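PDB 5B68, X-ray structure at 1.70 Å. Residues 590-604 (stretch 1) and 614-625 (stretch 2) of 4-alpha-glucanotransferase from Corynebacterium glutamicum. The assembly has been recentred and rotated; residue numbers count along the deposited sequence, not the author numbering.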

# COMPACT_ATOMS: atom_id res chain seq x y z
N GLU A 590 0.20 30.24 14.46
CA GLU A 590 -0.16 28.85 14.17
C GLU A 590 -0.77 28.17 15.40
O GLU A 590 -1.77 27.51 15.28
CB GLU A 590 1.04 28.05 13.69
CG GLU A 590 1.49 28.47 12.29
CD GLU A 590 0.77 27.73 11.17
OE1 GLU A 590 1.42 27.43 10.15
OE2 GLU A 590 -0.44 27.44 11.29
N LEU A 591 -0.14 28.34 16.56
CA LEU A 591 -0.67 27.75 17.81
C LEU A 591 -2.07 28.33 18.07
O LEU A 591 -2.99 27.61 18.51
CB LEU A 591 0.30 27.98 18.99
CG LEU A 591 1.57 27.14 19.03
CD1 LEU A 591 2.62 27.67 20.02
CD2 LEU A 591 1.23 25.69 19.36
N ALA A 592 -2.26 29.63 17.76
CA ALA A 592 -3.54 30.23 18.00
C ALA A 592 -4.60 29.71 17.07
O ALA A 592 -5.75 29.52 17.47
CB ALA A 592 -3.47 31.75 17.99
N GLU A 593 -4.22 29.42 15.83
CA GLU A 593 -5.18 28.83 14.86
C GLU A 593 -5.59 27.41 15.28
O GLU A 593 -6.76 27.03 15.19
CB GLU A 593 -4.53 28.75 13.46
CG GLU A 593 -5.40 29.35 12.36
CD GLU A 593 -4.53 29.89 11.22
OE1 GLU A 593 -3.72 29.08 10.67
OE2 GLU A 593 -4.63 31.11 10.92
N ASP A 594 -4.58 26.65 15.66
CA ASP A 594 -4.70 25.31 16.23
C ASP A 594 -5.64 25.27 17.47
O ASP A 594 -6.66 24.59 17.43
CB ASP A 594 -3.31 24.77 16.54
CG ASP A 594 -3.35 23.50 17.38
OD1 ASP A 594 -3.82 22.44 16.82
OD2 ASP A 594 -2.92 23.56 18.56
N LEU A 595 -5.38 26.11 18.48
CA LEU A 595 -6.32 26.19 19.64
C LEU A 595 -7.75 26.43 19.23
O LEU A 595 -8.70 25.76 19.73
CB LEU A 595 -5.92 27.32 20.60
CG LEU A 595 -6.64 27.30 21.96
CD1 LEU A 595 -6.18 26.05 22.73
CD2 LEU A 595 -6.30 28.55 22.77
N GLN A 596 -7.97 27.35 18.28
CA GLN A 596 -9.31 27.65 17.83
C GLN A 596 -10.01 26.48 17.15
O GLN A 596 -11.20 26.22 17.34
CB GLN A 596 -9.30 28.88 16.88
CG GLN A 596 -10.60 29.29 16.18
CD GLN A 596 -11.75 29.70 17.08
OE1 GLN A 596 -12.92 29.49 16.78
NE2 GLN A 596 -11.42 30.32 18.16
N TRP A 597 -9.29 25.83 16.25
CA TRP A 597 -9.82 24.65 15.54
C TRP A 597 -10.13 23.52 16.56
O TRP A 597 -11.22 22.93 16.50
CB TRP A 597 -8.73 24.18 14.55
CG TRP A 597 -9.08 22.92 13.74
CD1 TRP A 597 -8.34 21.78 13.68
CD2 TRP A 597 -10.21 22.73 12.92
NE1 TRP A 597 -8.96 20.87 12.86
CE2 TRP A 597 -10.11 21.42 12.39
CE3 TRP A 597 -11.30 23.53 12.57
CZ2 TRP A 597 -11.06 20.90 11.53
CZ3 TRP A 597 -12.25 23.02 11.69
CH2 TRP A 597 -12.09 21.69 11.16
N GLN A 598 -9.18 23.23 17.44
CA GLN A 598 -9.38 22.26 18.57
C GLN A 598 -10.65 22.60 19.37
O GLN A 598 -11.51 21.74 19.64
CB GLN A 598 -8.17 22.18 19.46
CG GLN A 598 -6.99 21.47 18.79
CD GLN A 598 -5.91 21.01 19.72
OE1 GLN A 598 -6.13 20.65 20.89
NE2 GLN A 598 -4.69 21.00 19.21
N ALA A 599 -10.85 23.87 19.65
CA ALA A 599 -11.99 24.28 20.47
C ALA A 599 -13.24 23.98 19.78
O ALA A 599 -14.18 23.44 20.36
CB ALA A 599 -11.91 25.80 20.82
N GLU A 600 -13.28 24.31 18.50
CA GLU A 600 -14.43 24.05 17.69
C GLU A 600 -14.78 22.55 17.63
O GLU A 600 -15.98 22.17 17.62
CB GLU A 600 -14.23 24.61 16.26
CG GLU A 600 -14.45 26.13 16.17
CD GLU A 600 -14.14 26.71 14.80
OE1 GLU A 600 -14.78 26.25 13.84
OE2 GLU A 600 -13.32 27.65 14.71
N ILE A 601 -13.73 21.72 17.56
CA ILE A 601 -13.94 20.25 17.54
C ILE A 601 -14.49 19.75 18.88
O ILE A 601 -15.43 18.93 18.91
CB ILE A 601 -12.61 19.51 17.25
CG1 ILE A 601 -12.21 19.72 15.76
CG2 ILE A 601 -12.74 18.01 17.53
CD1 ILE A 601 -10.85 19.15 15.42
N LEU A 602 -13.91 20.28 19.96
CA LEU A 602 -14.35 19.91 21.30
C LEU A 602 -15.81 20.35 21.52
O LEU A 602 -16.59 19.63 22.15
CB LEU A 602 -13.42 20.50 22.36
CG LEU A 602 -11.96 19.96 22.32
CD1 LEU A 602 -11.05 20.81 23.17
CD2 LEU A 602 -11.84 18.49 22.73
N ASP A 603 -16.18 21.54 20.99
CA ASP A 603 -17.59 21.94 21.00
C ASP A 603 -18.48 21.02 20.22
O ASP A 603 -19.63 20.72 20.62
CB ASP A 603 -17.77 23.39 20.50
CG ASP A 603 -17.33 24.43 21.54
OD1 ASP A 603 -17.14 24.08 22.74
OD2 ASP A 603 -17.09 25.58 21.09
N VAL A 604 -17.99 20.54 19.08
CA VAL A 604 -18.82 19.60 18.29
C VAL A 604 -18.97 18.28 19.03
O VAL A 604 -20.02 17.67 18.98
CB VAL A 604 -18.27 19.46 16.83
CG1 VAL A 604 -18.59 18.14 16.22
CG2 VAL A 604 -18.79 20.63 15.98
N ARG A 614 -18.37 22.56 27.97
CA ARG A 614 -17.65 23.64 28.62
C ARG A 614 -17.62 24.95 27.87
O ARG A 614 -17.15 25.93 28.42
CB ARG A 614 -16.23 23.23 28.90
CG ARG A 614 -16.10 22.03 29.77
CD ARG A 614 -14.67 21.86 30.18
NE ARG A 614 -14.47 20.58 30.82
CZ ARG A 614 -13.57 20.39 31.77
NH1 ARG A 614 -12.82 21.39 32.16
NH2 ARG A 614 -13.43 19.20 32.32
N GLU A 615 -18.05 24.96 26.62
CA GLU A 615 -17.81 26.12 25.77
C GLU A 615 -16.31 26.36 25.65
O GLU A 615 -15.74 27.21 26.30
CB GLU A 615 -18.55 27.35 26.27
CG GLU A 615 -20.06 27.16 26.32
CD GLU A 615 -20.67 26.91 24.96
OE1 GLU A 615 -21.83 26.48 24.90
OE2 GLU A 615 -20.00 27.16 23.94
N TYR A 616 -15.67 25.49 24.89
CA TYR A 616 -14.23 25.44 24.71
C TYR A 616 -13.56 26.66 24.06
O TYR A 616 -12.44 26.96 24.35
CB TYR A 616 -13.83 24.13 24.02
CG TYR A 616 -14.18 22.92 24.85
CD1 TYR A 616 -15.42 22.33 24.75
CD2 TYR A 616 -13.28 22.38 25.73
CE1 TYR A 616 -15.75 21.23 25.51
CE2 TYR A 616 -13.59 21.28 26.50
CZ TYR A 616 -14.83 20.72 26.39
OH TYR A 616 -15.15 19.64 27.14
N VAL A 617 -14.24 27.30 23.14
CA VAL A 617 -13.70 28.50 22.46
C VAL A 617 -13.59 29.56 23.53
O VAL A 617 -14.59 29.98 24.08
CB VAL A 617 -14.61 29.02 21.32
CG1 VAL A 617 -14.10 30.33 20.71
CG2 VAL A 617 -14.79 27.96 20.21
N GLY A 618 -12.38 29.95 23.84
CA GLY A 618 -12.14 30.97 24.83
C GLY A 618 -11.25 30.44 25.92
O GLY A 618 -10.54 31.22 26.54
N LEU A 619 -11.31 29.12 26.15
CA LEU A 619 -10.51 28.49 27.20
C LEU A 619 -9.02 28.44 26.86
O LEU A 619 -8.68 28.23 25.73
CB LEU A 619 -11.02 27.05 27.43
CG LEU A 619 -12.04 26.66 28.54
CD1 LEU A 619 -12.84 27.81 29.14
CD2 LEU A 619 -12.94 25.53 28.08
N GLU A 620 -8.17 28.54 27.86
CA GLU A 620 -6.76 28.34 27.71
C GLU A 620 -6.54 26.88 27.44
O GLU A 620 -7.33 26.06 27.84
CB GLU A 620 -6.02 28.70 28.98
CG GLU A 620 -6.05 30.18 29.30
CD GLU A 620 -4.67 30.77 29.33
OE1 GLU A 620 -4.51 31.89 28.80
OE2 GLU A 620 -3.73 30.12 29.86
N ARG A 621 -5.46 26.58 26.75
CA ARG A 621 -5.16 25.22 26.33
C ARG A 621 -5.14 24.24 27.50
O ARG A 621 -5.62 23.12 27.38
CB ARG A 621 -3.82 25.15 25.62
CG ARG A 621 -3.62 23.87 24.81
CD ARG A 621 -2.25 23.85 24.14
NE ARG A 621 -2.24 24.73 22.97
CZ ARG A 621 -2.64 24.41 21.74
NH1 ARG A 621 -2.54 25.33 20.80
NH2 ARG A 621 -3.06 23.16 21.43
N ASP A 622 -4.57 24.67 28.62
CA ASP A 622 -4.46 23.78 29.77
C ASP A 622 -5.70 23.85 30.70
O ASP A 622 -5.68 23.25 31.76
CB ASP A 622 -3.10 24.00 30.49
CG ASP A 622 -3.04 25.32 31.28
OD1 ASP A 622 -3.93 26.19 31.07
OD2 ASP A 622 -2.10 25.46 32.11
N GLN A 623 -6.75 24.50 30.24
CA GLN A 623 -8.03 24.59 30.94
C GLN A 623 -9.18 23.76 30.34
O GLN A 623 -10.32 24.05 30.64
CB GLN A 623 -8.46 26.05 31.03
CG GLN A 623 -7.56 26.92 31.87
CD GLN A 623 -7.86 28.40 31.73
OE1 GLN A 623 -8.80 28.80 31.05
NE2 GLN A 623 -7.06 29.23 32.40
N ARG A 624 -8.90 22.80 29.47
CA ARG A 624 -9.96 22.09 28.70
C ARG A 624 -10.30 20.70 29.27
O ARG A 624 -11.24 20.05 28.82
CB ARG A 624 -9.53 21.97 27.21
CG ARG A 624 -9.32 23.34 26.54
CD ARG A 624 -8.65 23.32 25.16
NE ARG A 624 -7.45 22.49 25.18
CZ ARG A 624 -6.90 21.92 24.09
NH1 ARG A 624 -7.42 22.09 22.89
NH2 ARG A 624 -5.83 21.20 24.22
N GLY A 625 -9.56 20.28 30.30
CA GLY A 625 -9.74 18.99 30.95
C GLY A 625 -8.41 18.29 31.00
O GLY A 625 -7.47 18.71 30.32
O HOH W 1 -8.94 24.40 22.21
O HOH W 2 -19.18 23.10 24.70
O HOH W 3 -17.50 27.66 22.65

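Residues 590-604 form one continuous helix, and residues 614-625 run alongside it as an irregular segment. The segment has no regular helix or strand; in this contact Y616 N is bonded directly by a helix side chain, and E615 N and V617 N by water.

At one end, D603 serves the segment. Its OD1 accepts a hydrogen bond from Y616 N (3.0 Å) and another from water 2 (3.0 Å from the water oxygen to D603 OD1), which in turn accepts from E615 N at 2.9 Å. A short acid suits this place: with chi1 in m, its carboxylate reaches the backbone NH groups directly or through one water. The other oxygen, D603 OD2, lies 4.4 Å from E615 OE2, an unfavourable pairing of like charges that water 3 relieves by donating to both, at 2.6 Å to D603 OD2 and 2.9 Å to E615 OE2. The same water accepts a weak hydrogen bond from V617 N (3.3 Å).

Beside this polar cluster, L602 CB sits over one face of the Y616 ring, 3.7 Å from its centroid and 18° off the normal, a CH-pi contact, while D603 OD1 lies at the ring edge. A599, whose CB points toward the segment, permits the close approach here: A599 CA is 4.9 Å from Y616 CA, and A599 CB packs 3.7 Å from V617 CG2. Y616 also opens a type II turn, closed by the hydrogen bond from L619 N to Y616 O (3.0 Å). G618 has the positive phi at which a CB would jam against the preceding carbonyl.

Farther along, two arginines reach the helix. R621 directs both NH1 and NH2 to D594 OD2, each at 2.9 Å; the single carboxylate oxygen thus receives two hydrogen bonds within a salt bridge. D594 OD1 accepts from Q598 NE2 (2.9 Å), so the acid also orients the glutamine one turn on. Q598 then offers OE1 to R624, strongly to NH1 (2.8 Å, 170°) and weakly to NH2 (3.4 Å). Glutamine fits because its amide can donate to the acid and accept from the arginine.

R624 is well satisfied though buried: its NE donates to R621 O (2.9 Å), and its NH1 also donates to water 1 (2.8 Å from NH1), which donates to L595 O (2.8 Å). L595 CD1 lies over one face of each guanidinium, covering flat surfaces that form no hydrogen bonds while the edges remain free for polar partners.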